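Local coordinates for protein glucose dehydrogenase (Serratia sp. FS14, PDB 7CDY) that belongs to the glucose/sorbosone dehydrogenase family of beta-propeller proteins and carries a bound calcium ion, at residues Gly325-Leu333 against Gly339-Ser347; Phe278-Phe286 against Leu295-Asp303. All blocks are in the same frame, centred on the assembly; numbering follows the deposited sequence.

Interaction 1: Gly325-Leu333 against Gly339-Ser347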
# COMPACT_ATOMS: atom_id res chain seq x y z
N GLY A 325 1.73 4.24 -15.22
CA GLY A 325 3.03 4.61 -15.75
C GLY A 325 3.01 5.93 -16.49
O GLY A 325 2.00 6.34 -17.05
N PRO A 326 4.16 6.62 -16.51
CA PRO A 326 4.23 7.89 -17.26
C PRO A 326 3.98 7.73 -18.75
O PRO A 326 3.68 8.73 -19.42
CB PRO A 326 5.64 8.40 -16.96
CG PRO A 326 6.41 7.19 -16.52
CD PRO A 326 5.42 6.31 -15.81
N ASP A 327 4.10 6.52 -19.29
CA ASP A 327 3.86 6.25 -20.70
C ASP A 327 2.40 5.98 -21.02
O ASP A 327 2.07 5.69 -22.17
CB ASP A 327 4.71 5.06 -21.16
CG ASP A 327 4.44 3.80 -20.35
OD1 ASP A 327 3.58 3.83 -19.44
OD2 ASP A 327 5.08 2.76 -20.64
N GLY A 328 1.52 6.04 -20.02
CA GLY A 328 0.11 5.82 -20.24
C GLY A 328 -0.37 4.39 -20.09
O GLY A 328 -1.55 4.13 -20.33
N TYR A 329 0.51 3.45 -19.73
CA TYR A 329 0.12 2.07 -19.46
C TYR A 329 0.03 1.83 -17.96
O TYR A 329 0.60 2.58 -17.16
CB TYR A 329 1.13 1.09 -20.07
CG TYR A 329 1.08 0.98 -21.57
CD1 TYR A 329 1.85 1.83 -22.37
CD2 TYR A 329 0.29 0.03 -22.20
CE1 TYR A 329 1.82 1.73 -23.75
CE2 TYR A 329 0.25 -0.07 -23.57
CZ TYR A 329 1.02 0.78 -24.34
OH TYR A 329 0.98 0.67 -25.71
N LEU A 330 -0.69 0.78 -17.59
CA LEU A 330 -0.67 0.30 -16.21
C LEU A 330 0.43 -0.74 -16.07
O LEU A 330 0.70 -1.50 -17.00
CB LEU A 330 -2.00 -0.33 -15.82
CG LEU A 330 -3.22 0.59 -15.75
CD1 LEU A 330 -4.45 -0.23 -15.47
CD2 LEU A 330 -3.02 1.65 -14.68
N TYR A 331 1.05 -0.77 -14.90
CA TYR A 331 2.10 -1.73 -14.58
C TYR A 331 1.69 -2.51 -13.34
O TYR A 331 1.33 -1.91 -12.32
CB TYR A 331 3.45 -1.02 -14.38
CG TYR A 331 4.05 -0.53 -15.69
CD1 TYR A 331 3.55 0.61 -16.32
CD2 TYR A 331 5.08 -1.22 -16.29
CE1 TYR A 331 4.09 1.04 -17.53
CE2 TYR A 331 5.63 -0.79 -17.49
CZ TYR A 331 5.12 0.33 -18.10
OH TYR A 331 5.68 0.75 -19.30
N LEU A 332 1.74 -3.84 -13.43
CA LEU A 332 1.29 -4.72 -12.37
C LEU A 332 2.40 -5.66 -11.95
O LEU A 332 3.29 -5.99 -12.75
CB LEU A 332 0.11 -5.60 -12.83
CG LEU A 332 -1.08 -4.97 -13.54
CD1 LEU A 332 -2.19 -6.00 -13.75
CD2 LEU A 332 -1.61 -3.76 -12.81
N LEU A 333 2.34 -6.12 -10.69
CA LEU A 333 3.14 -7.24 -10.22
C LEU A 333 2.21 -8.36 -9.79
O LEU A 333 1.14 -8.11 -9.23
CB LEU A 333 3.99 -6.85 -9.00
CG LEU A 333 5.02 -5.74 -9.23
CD1 LEU A 333 5.65 -5.28 -7.91
CD2 LEU A 333 6.09 -6.18 -10.22
N GLY A 339 6.97 -14.68 -9.98
CA GLY A 339 6.20 -13.46 -10.12
C GLY A 339 6.56 -12.70 -11.37
O GLY A 339 7.69 -12.77 -11.86
N LYS A 340 5.59 -11.95 -11.88
CA LYS A 340 5.70 -11.27 -13.16
C LYS A 340 5.51 -9.76 -13.01
O LYS A 340 4.76 -9.29 -12.14
CB LYS A 340 4.62 -11.78 -14.14
CG LYS A 340 4.50 -13.30 -14.26
CD LYS A 340 5.78 -13.96 -14.74
CE LYS A 340 5.51 -15.38 -15.26
NZ LYS A 340 4.96 -16.26 -14.19
N LEU A 341 6.19 -9.02 -13.88
CA LEU A 341 5.90 -7.62 -14.15
C LEU A 341 5.12 -7.56 -15.45
O LEU A 341 5.59 -8.06 -16.48
CB LEU A 341 7.21 -6.84 -14.29
CG LEU A 341 7.12 -5.38 -14.75
CD1 LEU A 341 6.46 -4.50 -13.70
CD2 LEU A 341 8.53 -4.87 -15.08
N LEU A 342 3.93 -6.96 -15.41
CA LEU A 342 3.04 -6.89 -16.56
C LEU A 342 2.78 -5.45 -16.96
O LEU A 342 2.61 -4.57 -16.10
CB LEU A 342 1.68 -7.52 -16.25
CG LEU A 342 1.69 -8.96 -15.73
CD1 LEU A 342 0.28 -9.41 -15.40
CD2 LEU A 342 2.34 -9.90 -16.74
N LYS A 343 2.70 -5.21 -18.26
CA LYS A 343 2.33 -3.91 -18.82
C LYS A 343 0.96 -4.08 -19.48
O LYS A 343 0.78 -4.93 -20.35
CB LYS A 343 3.38 -3.48 -19.84
CG LYS A 343 3.14 -2.15 -20.50
CD LYS A 343 4.27 -1.88 -21.48
CE LYS A 343 3.90 -0.85 -22.52
NZ LYS A 343 5.01 -0.62 -23.49
N VAL A 344 0.02 -3.27 -19.02
CA VAL A 344 -1.40 -3.46 -19.41
C VAL A 344 -1.98 -2.20 -20.02
O VAL A 344 -1.80 -1.15 -19.50
CB VAL A 344 -2.24 -3.89 -18.19
CG1 VAL A 344 -3.68 -4.09 -18.59
CG2 VAL A 344 -1.69 -5.15 -17.55
N GLY A 345 -2.65 -2.38 -21.16
CA GLY A 345 -3.27 -1.28 -21.90
C GLY A 345 -4.72 -1.60 -22.25
O GLY A 345 -5.10 -2.70 -22.22
N ALA A 346 -5.45 -0.58 -22.61
CA ALA A 346 -6.88 -0.76 -22.92
C ALA A 346 -7.13 -1.49 -24.24
O ALA A 346 -8.12 -2.18 -24.24
CB ALA A 346 -7.62 0.54 -22.80
N SER A 347 -6.32 -1.33 -25.26
CA SER A 347 -6.47 -2.04 -26.59
C SER A 347 -5.39 -1.55 -27.54
O SER A 347 -5.48 -1.94 -28.72
CB SER A 347 -7.81 -2.03 -27.38
OG SER A 347 -8.61 -0.93 -27.08
O HOH W 1 5.84 1.78 -23.23
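K343 leaves its backbone with CG opposite N (chi1 -179°) and stays extended to its ammonium, a path that lays the chain beside Y331 and sets its last carbon above Y329. The Y329 ring, with CG beside its own backbone N (chi1 -72°), receives K343 CE over its centre, 3.4 Å from the centroid: a CH-pi contact. K343 NZ lies 4.3 Å from the same centroid, still over the face, which qualifies as cation-pi. V344 O reaches the ring's edge instead.

D327 organises the charged end. Its OD1 accepts from Y329 N, closing an Asx turn, while OD2 takes a very short bond from Y331 OH (2.5 Å). The 4.4 Å between D327 OD2 and K343 NZ is too long for a salt bridge, but a water spans the gap, donating to the carboxylate and accepting from the ammonium. The positive charge nearby probably favours the ionised carboxylate.

The other face of the sheet is aliphatic: L332 CD1 meets V344 CG2 at 3.9 Å. Between the faces, L330 pairs with V344 and L332 with L342, each through two backbone bonds, the shortest being V344 N to L330 O (2.8 Å). Strand axes 4.7 Å apart at 163° confirm an antiparallel beta hairpin. Strand 3-19 continues the sheet beyond 339-345, so strands from both ends of the chain meet in one sheet, consistent with the "Velcro" closure of beta-propellers.

Interaction 2: Phe278-Phe286 against Leu295-Asp303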
# COMPACT_ATOMS: atom_id res chain seq x y z
N PHE A 278 -4.97 6.14 -23.11
CA PHE A 278 -6.24 5.42 -23.12
C PHE A 278 -7.30 6.32 -22.51
O PHE A 278 -7.61 6.22 -21.31
CB PHE A 278 -6.12 4.09 -22.38
CG PHE A 278 -5.06 3.19 -22.94
CD1 PHE A 278 -5.19 2.67 -24.23
CD2 PHE A 278 -3.93 2.87 -22.21
CE1 PHE A 278 -4.21 1.85 -24.76
CE2 PHE A 278 -2.96 2.05 -22.73
CZ PHE A 278 -3.10 1.54 -24.01
N PRO A 279 -7.88 7.22 -23.31
CA PRO A 279 -8.84 8.19 -22.75
C PRO A 279 -10.03 7.55 -22.05
O PRO A 279 -10.57 8.14 -21.10
CB PRO A 279 -9.27 9.01 -23.97
CG PRO A 279 -8.16 8.81 -24.97
CD PRO A 279 -7.66 7.42 -24.75
N ALA A 280 -10.44 6.36 -22.48
CA ALA A 280 -11.57 5.69 -21.83
C ALA A 280 -11.27 5.33 -20.39
O ALA A 280 -12.20 5.15 -19.60
CB ALA A 280 -11.94 4.43 -22.61
N TRP A 281 -10.00 5.22 -20.02
CA TRP A 281 -9.61 4.87 -18.67
C TRP A 281 -9.46 6.08 -17.76
O TRP A 281 -9.29 5.90 -16.55
CB TRP A 281 -8.30 4.08 -18.68
CG TRP A 281 -8.45 2.62 -18.98
CD1 TRP A 281 -9.61 1.94 -19.22
CD2 TRP A 281 -7.40 1.66 -19.04
NE1 TRP A 281 -9.34 0.61 -19.43
CE2 TRP A 281 -7.99 0.41 -19.33
CE3 TRP A 281 -6.01 1.73 -18.88
CZ2 TRP A 281 -7.24 -0.76 -19.45
CZ3 TRP A 281 -5.27 0.57 -19.01
CH2 TRP A 281 -5.88 -0.65 -19.29
N ARG A 282 -9.50 7.29 -18.31
CA ARG A 282 -9.35 8.48 -17.47
C ARG A 282 -10.49 8.54 -16.46
O ARG A 282 -11.63 8.16 -16.75
CB ARG A 282 -9.31 9.74 -18.33
CG ARG A 282 -8.07 9.82 -19.23
CD ARG A 282 -8.01 11.12 -20.02
NE ARG A 282 -8.30 12.29 -19.20
CZ ARG A 282 -7.45 12.83 -18.33
NH1 ARG A 282 -6.25 12.31 -18.17
NH2 ARG A 282 -7.82 13.89 -17.62
N HIS A 283 -10.16 8.99 -15.24
CA HIS A 283 -11.11 9.06 -14.14
C HIS A 283 -11.55 7.69 -13.64
O HIS A 283 -12.63 7.54 -13.06
CB HIS A 283 -12.29 10.00 -14.44
CG HIS A 283 -11.87 11.41 -14.68
ND1 HIS A 283 -11.46 12.25 -13.66
CD2 HIS A 283 -11.74 12.13 -15.83
CE1 HIS A 283 -11.12 13.42 -14.17
NE2 HIS A 283 -11.29 13.37 -15.48
N SER A 284 -10.71 6.68 -13.84
CA SER A 284 -10.89 5.36 -13.26
C SER A 284 -9.83 5.11 -12.19
O SER A 284 -8.74 5.69 -12.23
CB SER A 284 -10.81 4.26 -14.33
OG SER A 284 -11.99 4.23 -15.12
N LEU A 285 -10.18 4.24 -11.25
CA LEU A 285 -9.29 3.79 -10.18
C LEU A 285 -9.11 2.29 -10.36
O LEU A 285 -10.09 1.54 -10.41
CB LEU A 285 -9.92 4.09 -8.82
CG LEU A 285 -9.23 3.51 -7.60
CD1 LEU A 285 -7.80 4.05 -7.52
CD2 LEU A 285 -10.00 3.85 -6.33
N PHE A 286 -7.87 1.86 -10.48
CA PHE A 286 -7.55 0.45 -10.68
C PHE A 286 -7.01 -0.16 -9.39
O PHE A 286 -6.17 0.44 -8.71
CB PHE A 286 -6.51 0.31 -11.79
CG PHE A 286 -7.05 0.60 -13.16
CD1 PHE A 286 -7.05 1.89 -13.67
CD2 PHE A 286 -7.57 -0.42 -13.93
CE1 PHE A 286 -7.55 2.15 -14.94
CE2 PHE A 286 -8.06 -0.18 -15.19
CZ PHE A 286 -8.05 1.12 -15.70
N LEU A 295 -7.96 -7.74 -12.02
CA LEU A 295 -7.78 -6.31 -11.89
C LEU A 295 -9.15 -5.65 -11.89
O LEU A 295 -9.97 -5.92 -12.77
CB LEU A 295 -6.95 -5.79 -13.06
CG LEU A 295 -6.66 -4.29 -13.11
CD1 LEU A 295 -5.78 -3.87 -11.93
CD2 LEU A 295 -6.00 -3.94 -14.43
N ILE A 296 -9.41 -4.82 -10.89
CA ILE A 296 -10.68 -4.13 -10.73
C ILE A 296 -10.53 -2.72 -11.27
O ILE A 296 -9.55 -2.04 -10.97
CB ILE A 296 -11.08 -4.10 -9.24
CG1 ILE A 296 -11.30 -5.52 -8.72
CG2 ILE A 296 -12.30 -3.23 -9.03
CD1 ILE A 296 -11.33 -5.61 -7.20
N ARG A 297 -11.51 -2.27 -12.06
CA ARG A 297 -11.55 -0.89 -12.52
C ARG A 297 -12.83 -0.24 -12.02
O ARG A 297 -13.93 -0.67 -12.36
CB ARG A 297 -11.50 -0.80 -14.05
CG ARG A 297 -11.48 0.64 -14.54
CD ARG A 297 -11.32 0.72 -16.04
NE ARG A 297 -12.55 0.40 -16.74
CZ ARG A 297 -13.39 1.32 -17.21
NH1 ARG A 297 -13.15 2.61 -17.04
NH2 ARG A 297 -14.49 0.93 -17.84
N LEU A 298 -12.68 0.81 -11.20
CA LEU A 298 -13.82 1.58 -10.71
C LEU A 298 -13.91 2.89 -11.49
O LEU A 298 -12.94 3.65 -11.52
CB LEU A 298 -13.66 1.88 -9.22
CG LEU A 298 -13.50 0.67 -8.30
CD1 LEU A 298 -13.39 1.11 -6.85
CD2 LEU A 298 -14.68 -0.27 -8.49
N THR A 299 -15.06 3.15 -12.10
CA THR A 299 -15.29 4.43 -12.75
C THR A 299 -15.73 5.44 -11.71
O THR A 299 -16.61 5.15 -10.90
CB THR A 299 -16.37 4.27 -13.82
OG1 THR A 299 -15.94 3.32 -14.80
CG2 THR A 299 -16.66 5.60 -14.50
N LEU A 300 -15.11 6.62 -11.71
CA LEU A 300 -15.37 7.64 -10.70
C LEU A 300 -16.07 8.84 -11.32
O LEU A 300 -15.75 9.25 -12.44
CB LEU A 300 -14.08 8.14 -10.06
CG LEU A 300 -13.13 7.08 -9.50
CD1 LEU A 300 -11.87 7.75 -8.95
CD2 LEU A 300 -13.84 6.26 -8.43
N GLU A 301 -17.00 9.41 -10.57
CA GLU A 301 -17.56 10.73 -10.85
C GLU A 301 -17.31 11.54 -9.59
O GLU A 301 -18.05 11.43 -8.61
CB GLU A 301 -19.04 10.62 -11.21
CG GLU A 301 -19.26 10.02 -12.60
CD GLU A 301 -20.72 9.86 -12.98
OE1 GLU A 301 -21.60 10.31 -12.22
OE2 GLU A 301 -20.98 9.26 -14.04
N GLY A 302 -16.24 12.32 -9.60
CA GLY A 302 -15.81 12.96 -8.37
C GLY A 302 -15.46 11.91 -7.33
O GLY A 302 -14.65 11.01 -7.58
N ASP A 303 -16.08 12.01 -6.16
CA ASP A 303 -15.83 11.05 -5.09
C ASP A 303 -16.80 9.88 -5.11
O ASP A 303 -16.85 9.12 -4.14
CB ASP A 303 -15.87 11.75 -3.73
CG ASP A 303 -14.60 12.56 -3.44
OD1 ASP A 303 -13.68 12.55 -4.28
OD2 ASP A 303 -14.55 13.20 -2.36
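F286 and L295 meet at the apolar centre, F286 CD2 lying 3.9 Å from L295 CD2, in an antiparallel beta hairpin whose strand axes run at 156° to each other. L330, from strand 330-334 of another sheet, packs against both side chains. On the opposite face of the hairpin L285 sits beside L298, and L285 CB also touches L300 CD1 at 4.1 Å. The pairing is confirmed by two reciprocal bonds between L285 and L298; the one from L298 N to L285 O is practically straight. A further bond, from L300 N, reaches H283 O nearly along the C=O axis, extending the grip past the strand start into the type II turn W281-S284.

Outward from the centre, aromatic and aliphatic groups form layers. F286 CZ stands 3.4 Å above the W281 ring plane, over its centre, while W281 CG lies in the plane of the F286 ring at its edge, the two rings being steeply tilted against each other. R297 runs alongside F286 with its aliphatic part: CG lies over the phenyl face, 3.9 Å from the centroid, in a CH-pi contact, and R297 CD comes within 3.3 Å of F286 CZ. The same CD approaches W281 CD1 obliquely.

Extended as far as CD, the R297 chain bends at chi3 (77°), which turns the guanidinium toward S284. At this polar edge E309, on strand 304-311, pairs with R297 NE in a salt bridge, and R297 NH1 is bonded to S284 OG, a bond 2.8 Å long but bent at the hydrogen, with the serine oxygen 23° out of the guanidinium plane.

How the interactions relate
Interaction 2 comes first along the chain and closes before interaction 1 opens; their centres are about 15 Å apart, on the same side of the chain's centre. Each is a hairpin in a different antiparallel sheet: interaction 2 holds the two middle strands of the sheet 267-311, and interaction 1 lies in the sheet shared with strand 3-19. They touch directly. W281 CH2 packs 3.3 Å from G345 C, and F278 CE2 lies 3.4 Å from G345 CA, while the F278 and Y329 rings meet edge-to-face. The segment 278-286 thus links two adjacent sheets, probably neighbouring blades, near the modelled ends of the chain, consistent with the closed ring of a beta-propeller.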